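Local coordinates for carbamate kinase (Aeropyrum pernix, PDB 2E9Y) that probably catalyses the reversible transfer of a phosphoryl group from ATP to carbamate, giving carbamoyl phosphate, as a member of the amino acid kinase family, at the interface of chains A and B. Coordinates in Å, arbitrary orientation; residue numbers count along the deposited sequence, not the author numbering. Chains: chain A/B, Carbamate kinase.

The interface of chains A and B. Residues chain A 23, 61-62, 88; chain B 66, 74-76, 84.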
loop_
_atom_site.group_PDB
_atom_site.type_symbol
_atom_site.label_atom_id
_atom_site.label_comp_id
_atom_site.label_asym_id
_atom_site.label_seq_id
_atom_site.Cartn_x
_atom_site.Cartn_y
_atom_site.Cartn_z
ATOM N N VAL A 23 7.923 -15.845 -4.367
ATOM C CA VAL A 23 7.404 -14.486 -4.435
ATOM C C VAL A 23 7.962 -13.686 -5.610
ATOM O O VAL A 23 7.769 -12.469 -5.689
ATOM C CB VAL A 23 7.690 -13.715 -3.127
ATOM C CG1 VAL A 23 7.297 -14.570 -1.931
ATOM C CG2 VAL A 23 9.161 -13.332 -3.052
ATOM N N TYR A 61 9.403 -12.362 3.267
ATOM C CA TYR A 61 10.420 -11.890 2.333
ATOM C C TYR A 61 10.884 -10.493 2.730
ATOM O O TYR A 61 12.086 -10.220 2.798
ATOM C CB TYR A 61 9.853 -11.861 0.908
ATOM C CG TYR A 61 10.715 -11.120 -0.100
ATOM C CD1 TYR A 61 11.877 -11.696 -0.614
ATOM C CD2 TYR A 61 10.365 -9.844 -0.534
ATOM C CE1 TYR A 61 12.669 -11.014 -1.543
ATOM C CE2 TYR A 61 11.146 -9.151 -1.455
ATOM C CZ TYR A 61 12.298 -9.742 -1.960
ATOM O OH TYR A 61 13.058 -9.065 -2.887
ATOM N N LEU A 62 9.933 -9.597 2.985
ATOM C CA LEU A 62 10.277 -8.235 3.380
ATOM C C LEU A 62 11.079 -8.213 4.677
ATOM O O LEU A 62 12.048 -7.468 4.803
ATOM C CB LEU A 62 9.010 -7.395 3.540
ATOM C CG LEU A 62 8.264 -7.157 2.224
ATOM C CD1 LEU A 62 6.995 -6.347 2.493
ATOM C CD2 LEU A 62 9.178 -6.400 1.251
ATOM N N TRP A 88 1.498 -4.406 -2.387
ATOM C CA TRP A 88 2.188 -5.337 -3.276
ATOM C C TRP A 88 1.198 -6.360 -3.850
ATOM O O TRP A 88 0.963 -6.394 -5.060
ATOM C CB TRP A 88 3.318 -6.017 -2.488
ATOM C CG TRP A 88 4.048 -7.163 -3.140
ATOM C CD1 TRP A 88 3.896 -7.641 -4.417
ATOM C CD2 TRP A 88 5.036 -7.993 -2.516
ATOM N NE1 TRP A 88 4.730 -8.725 -4.616
ATOM C CE2 TRP A 88 5.440 -8.956 -3.465
ATOM C CE3 TRP A 88 5.619 -8.012 -1.240
ATOM C CZ2 TRP A 88 6.404 -9.934 -3.178
ATOM C CZ3 TRP A 88 6.575 -8.983 -0.955
ATOM C CH2 TRP A 88 6.957 -9.930 -1.922
ATOM N N PHE B 66 16.280 -5.107 -0.989
ATOM C CA PHE B 66 16.129 -6.231 -1.904
ATOM C C PHE B 66 17.488 -6.700 -2.409
ATOM O O PHE B 66 17.732 -7.903 -2.529
ATOM C CB PHE B 66 15.257 -5.864 -3.110
ATOM C CG PHE B 66 13.864 -5.424 -2.753
ATOM C CD1 PHE B 66 13.241 -5.878 -1.596
ATOM C CD2 PHE B 66 13.170 -4.561 -3.592
ATOM C CE1 PHE B 66 11.944 -5.472 -1.279
ATOM C CE2 PHE B 66 11.874 -4.152 -3.282
ATOM C CZ PHE B 66 11.265 -4.609 -2.125
ATOM N N PRO B 74 14.645 -13.770 -5.105
ATOM C CA PRO B 74 13.841 -12.925 -5.996
ATOM C C PRO B 74 13.982 -11.432 -5.700
ATOM O O PRO B 74 14.003 -11.027 -4.542
ATOM C CB PRO B 74 12.414 -13.411 -5.737
ATOM C CG PRO B 74 12.607 -14.855 -5.368
ATOM C CD PRO B 74 13.799 -14.776 -4.438
ATOM N N ARG B 75 14.086 -10.622 -6.751
ATOM C CA ARG B 75 14.175 -9.171 -6.601
ATOM C C ARG B 75 12.862 -8.620 -7.135
ATOM O O ARG B 75 12.452 -8.969 -8.237
ATOM C CB ARG B 75 15.302 -8.580 -7.446
ATOM C CG ARG B 75 16.552 -8.201 -6.686
ATOM C CD ARG B 75 17.322 -9.422 -6.282
ATOM N NE ARG B 75 18.618 -9.092 -5.694
ATOM C CZ ARG B 75 19.228 -9.867 -4.806
ATOM N NH1 ARG B 75 18.646 -10.995 -4.418
ATOM N NH2 ARG B 75 20.418 -9.528 -4.318
ATOM N N GLN B 76 12.204 -7.765 -6.366
ATOM C CA GLN B 76 10.950 -7.189 -6.828
ATOM C C GLN B 76 11.235 -6.031 -7.773
ATOM O O GLN B 76 12.211 -5.299 -7.596
ATOM C CB GLN B 76 10.118 -6.700 -5.639
ATOM C CG GLN B 76 9.685 -7.814 -4.695
ATOM C CD GLN B 76 8.963 -8.943 -5.407
ATOM O OE1 GLN B 76 7.988 -8.720 -6.127
ATOM N NE2 GLN B 76 9.439 -10.166 -5.206
ATOM N N MET B 84 4.636 -0.411 -2.890
ATOM C CA MET B 84 4.888 -0.615 -1.471
ATOM C C MET B 84 5.048 0.714 -0.730
ATOM O O MET B 84 4.533 0.869 0.384
ATOM C CB MET B 84 6.128 -1.483 -1.265
ATOM C CG MET B 84 5.943 -2.925 -1.670
ATOM S SD MET B 84 7.502 -3.816 -1.393
ATOM C CE MET B 84 7.290 -5.277 -2.374
HETATM O O HOH W 1 15.966 -10.066 -2.803
#
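A:Tyr61 reaches across to the loop of chain B, its phenol OH donating a hydrogen bond to the carbonyl O of B:Pro74 at 2.7 Å. The hydroxyl sits 24° from that carbonyl's plane. A tyrosine suits this place because its rigid ring passes apolar neighbours before ending in a donor: CG anti to the backbone N (chi1 168°) points the ring toward chain B, and the OH reaches B:Pro74. Ring atom CE2 touches both CE1 of B:Phe66 and CG of B:Gln76, each 3.8 Å away. Water 1 ties the hydroxyl to the carbonyl oxygens of B:Phe66 and B:Pro74, joining helix 56-68 of chain B to its own loop.

Bent at its second torsion, B:Gln76 brings its amide to A:Trp88, the two planes 41° apart. Its CD is 3.5 Å from CZ2 of the indole. A glutamine amide can lie against a ring and still donate: NE2 gives a hydrogen bond of 2.9 Å to the carbonyl O of A:Val23 from above the carbonyl plane, though A:Val23 is poorly ordered.

The broad indole also takes the thioether methyl of B:Met84, whose CE lies over one face, 3.4 Å from CE3. Methionine's slender, extended chain can lay a methyl on a flat ring. An alanine in place of A:Trp88 would probably leave that methyl and the B:Gln76 amide without their aromatic support, opening a gap between the subunits.

Further out, the branched A:Leu62 puts methyl CD2 at the edge of the B:Phe66 ring, in its plane, where the sulfur of B:Met84 also lies. Repeated by the two-fold axis, this patch helps hold the two subunits together in what is probably the functional dimer.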